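Local coordinates for epoxide hydrolase (Aspergillus niger, PDB 3G02), which probably hydrolyses epoxides to vicinal diols and is a variant evolved for enantioselectivity, built on the alpha/beta-hydrolase fold, at residues D26-R37 / R66-R76. The protein carries 9 engineered substitutions. Sequence-based numbering, arbitrary orientation. Where two conformers were deposited one is given.
Sequences DEQLDDLKTLVR and REKWLSEFDWR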
ATOM      1  N   ASP A  26      -1.592 -20.251  24.905  1.00 18.03           N
ATOM      2  CA  ASP A  26      -1.213 -19.103  25.731  1.00 18.51           C
ATOM      3  C   ASP A  26       0.065 -18.435  25.228  1.00 18.70           C
ATOM      4  O   ASP A  26       0.166 -17.207  25.227  1.00 18.47           O
ATOM      5  CB  ASP A  26      -1.031 -19.520  27.196  1.00 18.75           C
ATOM      6  CG  ASP A  26      -2.349 -19.715  27.923  1.00 19.78           C
ATOM      7  OD1 ASP A  26      -3.288 -18.915  27.709  1.00 19.84           O
ATOM      8  OD2 ASP A  26      -2.442 -20.667  28.730  1.00 21.74           O
ATOM      9  N   GLU A  27       1.026 -19.256  24.802  1.00 18.98           N
ATOM     10  CA  GLU A  27       2.309 -18.781  24.278  1.00 19.59           C
ATOM     11  C   GLU A  27       2.127 -17.843  23.082  1.00 18.84           C
ATOM     12  O   GLU A  27       2.865 -16.870  22.937  1.00 18.95           O
ATOM     13  CB  GLU A  27       3.207 -19.965  23.893  1.00 19.70           C
ATOM     14  CG  GLU A  27       4.700 -19.672  23.991  1.00 21.65           C
ATOM     15  CD  GLU A  27       5.571 -20.735  23.333  1.00 21.69           C
ATOM     16  OE1 GLU A  27       5.445 -21.928  23.688  1.00 25.28           O
ATOM     17  OE2 GLU A  27       6.394 -20.368  22.466  1.00 25.28           O
ATOM     18  N   GLN A  28       1.135 -18.134  22.241  1.00 18.33           N
ATOM     19  CA  GLN A  28       0.847 -17.308  21.066  1.00 18.00           C
ATOM     20  C   GLN A  28       0.203 -15.979  21.449  1.00 17.27           C
ATOM     21  O   GLN A  28       0.485 -14.947  20.837  1.00 16.86           O
ATOM     22  CB  GLN A  28      -0.017 -18.072  20.062  1.00 18.07           C
ATOM     23  CG  GLN A  28       0.752 -19.169  19.326  1.00 19.02           C
ATOM     24  CD  GLN A  28      -0.114 -19.989  18.388  1.00 19.56           C
ATOM     25  OE1 GLN A  28      -1.123 -19.507  17.866  1.00 22.38           O
ATOM     26  NE2 GLN A  28       0.282 -21.241  18.165  1.00 21.87           N
ATOM     27  N   LEU A  29      -0.651 -16.008  22.469  1.00 16.55           N
ATOM     28  CA  LEU A  29      -1.253 -14.793  23.005  1.00 16.31           C
ATOM     29  C   LEU A  29      -0.210 -13.922  23.692  1.00 16.19           C
ATOM     30  O   LEU A  29      -0.233 -12.696  23.561  1.00 15.85           O
ATOM     31  CB  LEU A  29      -2.400 -15.129  23.963  1.00 16.22           C
ATOM     32  CG  LEU A  29      -3.626 -15.827  23.366  1.00 16.43           C
ATOM     33  CD1 LEU A  29      -4.675 -16.080  24.436  1.00 16.69           C
ATOM     34  CD2 LEU A  29      -4.223 -15.011  22.218  1.00 16.55           C
ATOM     35  N   ASP A  30       0.701 -14.564  24.427  1.00 15.95           N
ATOM     36  CA  ASP A  30       1.833 -13.875  25.041  1.00 16.17           C
ATOM     37  C   ASP A  30       2.709 -13.232  23.972  1.00 15.57           C
ATOM     38  O   ASP A  30       3.132 -12.086  24.125  1.00 15.55           O
ATOM     39  CB  ASP A  30       2.677 -14.843  25.878  1.00 16.61           C
ATOM     40  CG  ASP A  30       1.925 -15.415  27.069  1.00 18.32           C
ATOM     41  OD1 ASP A  30       0.885 -14.845  27.476  1.00 20.41           O
ATOM     42  OD2 ASP A  30       2.388 -16.448  27.597  1.00 20.61           O
ATOM     43  N   ASP A  31       2.967 -13.978  22.897  1.00 15.18           N
ATOM     44  CA  ASP A  31       3.784 -13.492  21.786  1.00 14.80           C
ATOM     45  C   ASP A  31       3.148 -12.251  21.168  1.00 14.25           C
ATOM     46  O   ASP A  31       3.832 -11.263  20.907  1.00 14.06           O
ATOM     47  CB  ASP A  31       3.975 -14.580  20.725  1.00 15.15           C
ATOM     48  CG  ASP A  31       5.204 -14.345  19.855  1.00 16.91           C
ATOM     49  OD1 ASP A  31       6.261 -13.968  20.404  1.00 18.20           O
ATOM     50  OD2 ASP A  31       5.123 -14.555  18.625  1.00 19.33           O
ATOM     51  N   LEU A  32       1.833 -12.303  20.960  1.00 13.66           N
ATOM     52  CA  LEU A  32       1.098 -11.152  20.438  1.00 13.04           C
ATOM     53  C   LEU A  32       1.261  -9.917  21.328  1.00 13.11           C
ATOM     54  O   LEU A  32       1.572  -8.838  20.831  1.00 12.73           O
ATOM     55  CB  LEU A  32      -0.385 -11.496  20.220  1.00 12.73           C
ATOM     56  CG  LEU A  32      -1.361 -10.358  19.876  1.00 12.26           C
ATOM     57  CD1 LEU A  32      -0.913  -9.577  18.635  1.00 11.86           C
ATOM     58  CD2 LEU A  32      -2.772 -10.894  19.682  1.00 12.64           C
ATOM     59  N   LYS A  33       1.073 -10.069  22.636  0.50 13.05           N
ATOM     60  CA  LYS A  33       1.188  -8.923  23.538  0.50 13.38           C
ATOM     61  C   LYS A  33       2.614  -8.368  23.606  0.50 13.33           C
ATOM     62  O   LYS A  33       2.799  -7.153  23.691  0.50 13.31           O
ATOM     63  CB  LYS A  33       0.625  -9.242  24.930  0.50 13.56           C
ATOM     64  CG  LYS A  33      -0.870  -9.589  24.930  0.50 14.45           C
ATOM     65  CD  LYS A  33      -1.751  -8.443  24.420  0.50 15.57           C
ATOM     66  CE  LYS A  33      -3.100  -8.956  23.913  0.50 16.03           C
ATOM     67  NZ  LYS A  33      -3.972  -9.489  24.997  0.50 17.23           N
ATOM     68  N   THR A  34       3.611  -9.254  23.553  1.00 13.33           N
ATOM     69  CA  THR A  34       5.013  -8.833  23.471  1.00 13.50           C
ATOM     70  C   THR A  34       5.262  -7.991  22.218  1.00 13.39           C
ATOM     71  O   THR A  34       5.886  -6.932  22.294  1.00 13.75           O
ATOM     72  CB  THR A  34       5.967 -10.047  23.504  1.00 13.64           C
ATOM     73  OG1 THR A  34       5.899 -10.658  24.798  1.00 14.65           O
ATOM     74  CG2 THR A  34       7.415  -9.632  23.223  1.00 13.92           C
ATOM     75  N   LEU A  35       4.745  -8.446  21.079  1.00 13.57           N
ATOM     76  CA  LEU A  35       4.965  -7.729  19.826  1.00 13.78           C
ATOM     77  C   LEU A  35       4.151  -6.438  19.736  1.00 13.66           C
ATOM     78  O   LEU A  35       4.600  -5.473  19.124  1.00 13.81           O
ATOM     79  CB  LEU A  35       4.744  -8.640  18.616  1.00 13.99           C
ATOM     80  CG  LEU A  35       5.618  -9.905  18.535  1.00 15.01           C
ATOM     81  CD1 LEU A  35       5.363 -10.649  17.239  1.00 16.13           C
ATOM     82  CD2 LEU A  35       7.106  -9.599  18.697  1.00 16.61           C
ATOM     83  N   VAL A  36       2.975  -6.407  20.359  1.00 13.51           N
ATOM     84  CA  VAL A  36       2.222  -5.155  20.479  1.00 13.63           C
ATOM     85  C   VAL A  36       3.031  -4.140  21.293  1.00 14.29           C
ATOM     86  O   VAL A  36       3.168  -2.984  20.892  1.00 14.29           O
ATOM     87  CB  VAL A  36       0.816  -5.358  21.104  1.00 13.41           C
ATOM     88  CG1 VAL A  36       0.155  -4.013  21.402  1.00 12.67           C
ATOM     89  CG2 VAL A  36      -0.076  -6.185  20.178  1.00 13.52           C
ATOM     90  N   ARG A  37       3.580  -4.591  22.421  1.00 14.72           N
ATOM     91  CA  ARG A  37       4.397  -3.735  23.278  1.00 15.71           C
ATOM     92  C   ARG A  37       5.662  -3.239  22.566  1.00 15.14           C
ATOM     93  O   ARG A  37       6.005  -2.061  22.664  1.00 15.51           O
ATOM     94  CB  ARG A  37       4.765  -4.462  24.574  1.00 15.70           C
ATOM     95  CG  ARG A  37       5.343  -3.544  25.644  1.00 17.48           C
ATOM     96  CD  ARG A  37       5.810  -4.311  26.874  1.00 17.90           C
ATOM     97  NE  ARG A  37       7.055  -5.035  26.627  1.00 23.12           N
ATOM     98  CZ  ARG A  37       7.150  -6.355  26.480  1.00 24.09           C
ATOM     99  NH1 ARG A  37       6.071  -7.125  26.565  1.00 25.66           N
ATOM    100  NH2 ARG A  37       8.335  -6.907  26.257  1.00 25.29           N
ATOM    101  N   ARG A  66      -3.460   0.760  20.685  1.00 11.35           N
ATOM    102  CA  ARG A  66      -2.307  -0.010  21.156  1.00 12.48           C
ATOM    103  C   ARG A  66      -2.372  -0.205  22.668  1.00 12.68           C
ATOM    104  O   ARG A  66      -2.142  -1.306  23.164  1.00 12.24           O
ATOM    105  CB  ARG A  66      -0.990   0.667  20.761  1.00 12.39           C
ATOM    106  CG  ARG A  66       0.246  -0.097  21.224  1.00 13.72           C
ATOM    107  CD  ARG A  66       1.535   0.595  20.814  1.00 13.97           C
ATOM    108  NE  ARG A  66       2.689   0.010  21.492  1.00 16.76           N
ATOM    109  CZ  ARG A  66       3.097   0.361  22.710  1.00 17.63           C
ATOM    110  NH1 ARG A  66       2.455   1.302  23.392  1.00 18.32           N
ATOM    111  NH2 ARG A  66       4.152  -0.229  23.249  1.00 18.77           N
ATOM    112  N   GLU A  67      -2.705   0.866  23.384  1.00 13.38           N
ATOM    113  CA  GLU A  67      -2.859   0.795  24.836  1.00 14.34           C
ATOM    114  C   GLU A  67      -3.992  -0.140  25.250  1.00 14.06           C
ATOM    115  O   GLU A  67      -3.828  -0.954  26.166  1.00 14.13           O
ATOM    116  CB  GLU A  67      -3.061   2.188  25.435  1.00 14.86           C
ATOM    117  CG  GLU A  67      -1.860   2.679  26.228  1.00 18.81           C
ATOM    118  CD  GLU A  67      -1.498   1.745  27.376  1.00 21.65           C
ATOM    119  OE1 GLU A  67      -0.414   1.130  27.315  1.00 23.59           O
ATOM    120  OE2 GLU A  67      -2.300   1.611  28.328  1.00 25.02           O
ATOM    121  N   LYS A  68      -5.129  -0.024  24.567  1.00 13.70           N
ATOM    122  CA  LYS A  68      -6.274  -0.911  24.789  1.00 13.78           C
ATOM    123  C   LYS A  68      -5.907  -2.374  24.541  1.00 13.46           C
ATOM    124  O   LYS A  68      -6.264  -3.257  25.325  1.00 13.32           O
ATOM    125  CB  LYS A  68      -7.458  -0.504  23.906  1.00 13.75           C
ATOM    126  CG  LYS A  68      -8.206   0.734  24.391  1.00 14.78           C
ATOM    127  CD  LYS A  68      -9.409   1.046  23.514  1.00 14.90           C
ATOM    128  CE  LYS A  68     -10.203   2.219  24.071  1.00 17.40           C
ATOM    129  NZ  LYS A  68     -11.307   2.619  23.153  1.00 19.67           N
ATOM    130  N   TRP A  69      -5.178  -2.625  23.458  1.00 13.08           N
ATOM    131  CA  TRP A  69      -4.762  -3.975  23.099  1.00 13.11           C
ATOM    132  C   TRP A  69      -3.872  -4.589  24.183  1.00 14.01           C
ATOM    133  O   TRP A  69      -3.946  -5.787  24.458  1.00 14.18           O
ATOM    134  CB  TRP A  69      -4.008  -3.942  21.772  1.00 11.97           C
ATOM    135  CG  TRP A  69      -4.186  -5.144  20.911  1.00 10.74           C
ATOM    136  CD1 TRP A  69      -4.789  -6.327  21.244  1.00 10.06           C
ATOM    137  CD2 TRP A  69      -3.730  -5.291  19.565  1.00  9.73           C
ATOM    138  NE1 TRP A  69      -4.748  -7.194  20.177  1.00  9.33           N
ATOM    139  CE2 TRP A  69      -4.098  -6.583  19.134  1.00  9.47           C
ATOM    140  CE3 TRP A  69      -3.044  -4.450  18.679  1.00  9.86           C
ATOM    141  CZ2 TRP A  69      -3.807  -7.052  17.852  1.00  9.97           C
ATOM    142  CZ3 TRP A  69      -2.751  -4.917  17.409  1.00  9.94           C
ATOM    143  CH2 TRP A  69      -3.136  -6.201  17.004  1.00 10.18           C
ATOM    144  N   LEU A  70      -3.036  -3.755  24.792  1.00 15.29           N
ATOM    145  CA  LEU A  70      -2.122  -4.205  25.842  1.00 16.76           C
ATOM    146  C   LEU A  70      -2.772  -4.399  27.212  1.00 17.52           C
ATOM    147  O   LEU A  70      -2.518  -5.406  27.885  1.00 18.19           O
ATOM    148  CB  LEU A  70      -0.955  -3.225  25.981  1.00 16.82           C
ATOM    149  CG  LEU A  70       0.175  -3.276  24.958  1.00 17.13           C
ATOM    150  CD1 LEU A  70       1.055  -2.042  25.097  1.00 18.25           C
ATOM    151  CD2 LEU A  70       0.995  -4.558  25.094  1.00 18.90           C
ATOM    152  N   SER A  71      -3.619  -3.446  27.602  0.50 17.86           N
ATOM    153  CA  SER A  71      -4.104  -3.334  28.984  0.50 18.20           C
ATOM    154  C   SER A  71      -5.570  -3.725  29.209  0.50 18.46           C
ATOM    155  O   SER A  71      -5.983  -3.953  30.351  0.50 18.45           O
ATOM    156  CB  SER A  71      -3.867  -1.911  29.504  0.50 18.22           C
ATOM    157  OG  SER A  71      -2.497  -1.564  29.444  0.50 18.62           O
ATOM    158  N   GLU A  72      -6.351  -3.796  28.135  1.00 18.53           N
ATOM    159  CA  GLU A  72      -7.777  -4.124  28.236  1.00 18.93           C
ATOM    160  C   GLU A  72      -8.193  -5.406  27.510  1.00 18.25           C
ATOM    161  O   GLU A  72      -9.040  -6.154  28.003  1.00 18.79           O
ATOM    162  CB  GLU A  72      -8.636  -2.938  27.772  1.00 19.01           C
ATOM    163  CG  GLU A  72      -8.534  -1.702  28.671  1.00 20.74           C
ATOM    164  CD  GLU A  72      -9.243  -0.474  28.111  1.00 21.01           C
ATOM    165  OE1 GLU A  72      -8.938   0.643  28.582  1.00 24.42           O
ATOM    166  OE2 GLU A  72     -10.101  -0.610  27.209  1.00 24.30           O
ATOM    167  N   PHE A  73      -7.593  -5.662  26.351  1.00 17.19           N
ATOM    168  CA  PHE A  73      -8.034  -6.758  25.488  1.00 16.12           C
ATOM    169  C   PHE A  73      -7.770  -8.155  26.049  1.00 15.89           C
ATOM    170  O   PHE A  73      -6.668  -8.456  26.505  1.00 15.88           O
ATOM    171  CB  PHE A  73      -7.418  -6.626  24.089  1.00 15.73           C
ATOM    172  CG  PHE A  73      -7.900  -7.668  23.115  1.00 14.63           C
ATOM    173  CD1 PHE A  73      -9.165  -7.571  22.542  1.00 14.64           C
ATOM    174  CD2 PHE A  73      -7.094  -8.748  22.778  1.00 14.19           C
ATOM    175  CE1 PHE A  73      -9.619  -8.536  21.640  1.00 14.31           C
ATOM    176  CE2 PHE A  73      -7.538  -9.718  21.878  1.00 13.80           C
ATOM    177  CZ  PHE A  73      -8.806  -9.611  21.309  1.00 14.79           C
ATOM    178  N   ASP A  74      -8.795  -9.002  25.989  1.00 15.42           N
ATOM    179  CA  ASP A  74      -8.669 -10.406  26.365  1.00 15.57           C
ATOM    180  C   ASP A  74      -9.248 -11.274  25.247  1.00 14.56           C
ATOM    181  O   ASP A  74     -10.432 -11.184  24.916  1.00 14.64           O
ATOM    182  CB  ASP A  74      -9.371 -10.672  27.705  1.00 15.99           C
ATOM    183  CG  ASP A  74      -9.160 -12.099  28.228  1.00 17.52           C
ATOM    184  OD1 ASP A  74      -8.406 -12.896  27.619  1.00 19.24           O
ATOM    185  OD2 ASP A  74      -9.771 -12.420  29.272  1.00 20.28           O
ATOM    186  N   TRP A  75      -8.393 -12.112  24.671  1.00 14.03           N
ATOM    187  CA  TRP A  75      -8.788 -13.016  23.597  1.00 13.39           C
ATOM    188  C   TRP A  75      -9.824 -14.061  24.031  1.00 13.36           C
ATOM    189  O   TRP A  75     -10.703 -14.430  23.249  1.00 13.16           O
ATOM    190  CB  TRP A  75      -7.546 -13.712  23.029  1.00 13.02           C
ATOM    191  CG  TRP A  75      -7.852 -14.766  22.015  1.00 12.63           C
ATOM    192  CD1 TRP A  75      -7.852 -16.117  22.214  1.00 12.68           C
ATOM    193  CD2 TRP A  75      -8.224 -14.562  20.644  1.00 11.49           C
ATOM    194  NE1 TRP A  75      -8.192 -16.767  21.055  1.00 12.26           N
ATOM    195  CE2 TRP A  75      -8.423 -15.839  20.072  1.00 11.73           C
ATOM    196  CE3 TRP A  75      -8.398 -13.424  19.841  1.00 11.89           C
ATOM    197  CZ2 TRP A  75      -8.791 -16.011  18.733  1.00 12.06           C
ATOM    198  CZ3 TRP A  75      -8.762 -13.597  18.512  1.00 11.98           C
ATOM    199  CH2 TRP A  75      -8.959 -14.882  17.972  1.00 12.29           C
ATOM    200  N   ARG A  76      -9.716 -14.535  25.271  1.00 13.68           N
ATOM    201  CA  ARG A  76     -10.502 -15.697  25.713  1.00 13.70           C
ATOM    202  C   ARG A  76     -12.034 -15.566  25.628  1.00 13.33           C
ATOM    203  O   ARG A  76     -12.685 -16.487  25.134  1.00 13.58           O
ATOM    204  CB  ARG A  76     -10.061 -16.181  27.104  1.00 13.97           C
ATOM    205  CG  ARG A  76      -8.629 -16.702  27.176  1.00 14.77           C
ATOM    206  CD  ARG A  76      -8.407 -17.934  26.304  1.00 15.58           C
ATOM    207  NE  ARG A  76      -7.022 -18.393  26.391  1.00 17.07           N
ATOM    208  CZ  ARG A  76      -6.372 -19.035  25.424  1.00 16.21           C
ATOM    209  NH1 ARG A  76      -6.966 -19.296  24.266  1.00 16.26           N
ATOM    210  NH2 ARG A  76      -5.112 -19.404  25.609  1.00 16.26           N
TER
HETATM  211  O   HOH W   1      -5.806 -19.201  28.670  1.00 21.92           O
HETATM  212  O   HOH W   2      -5.569 -12.219  25.614  1.00 32.53           O
HETATM  213  O   HOH W   3      -4.182  -7.379  26.751  1.00 35.43           O
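In the epoxide hydrolase N-terminal region, segments 26-37 and 66-71, both helical, run roughly antiparallel, their axes 147° apart, and Val36 packs against both Trp69 and Leu70, one methyl to each. Val36 CG2 sits over the face of the indole, a CH-pi contact 3.9 Å from the centroid of the Trp69 six-membered ring. The other branch, Val36 CG1, lies 3.6 Å from Leu70 CG, the two side chains running alongside in opposite senses. Pro271 of helix 271-284 touches both Val36 and Trp69, and Trp69 NE1 bonds to Ser300 of helix 292-304.

At the C-terminal end of 26-37, Arg66 reaches out straight from CG through CD to NE and takes two successive carbonyls. Arg66 NH2 donates to Arg37 O at 2.7 Å, the acceptor lying in the guanidinium plane; Arg66 NE reaches Val36 O at 3.1 Å, tilted from that plane and less straight (136°).

Lys33 spans the middle. In the conformer given here (a second was modelled), bends at chi2 and chi4 carry its ammonium to the turn linking helix 59-71 to helix 75-82, where NZ makes a weak bond to Phe73 O. One water accepts from NZ and sits within hydrogen-bonding range of Trp69 O and Phe73 O; a second links NZ, weakly, to Trp75 N.

Past that turn, Asp74 N-caps the next helix, its OD1 accepting from Arg76 N. Leu29 divides its branches: Leu29 CD2 packs 3.6 Å from Trp75 CG, and CD1 lies over the centre of the Arg76 guanidinium. Arg76 NH2 forms a salt bridge to Asp26 OD1 at 2.8 Å, approaching from above the carboxylate plane, and a water joins Asp26 OD1 to Arg76 NE. Glu79 and the carbonyl of Ile24 also hold the guanidinium.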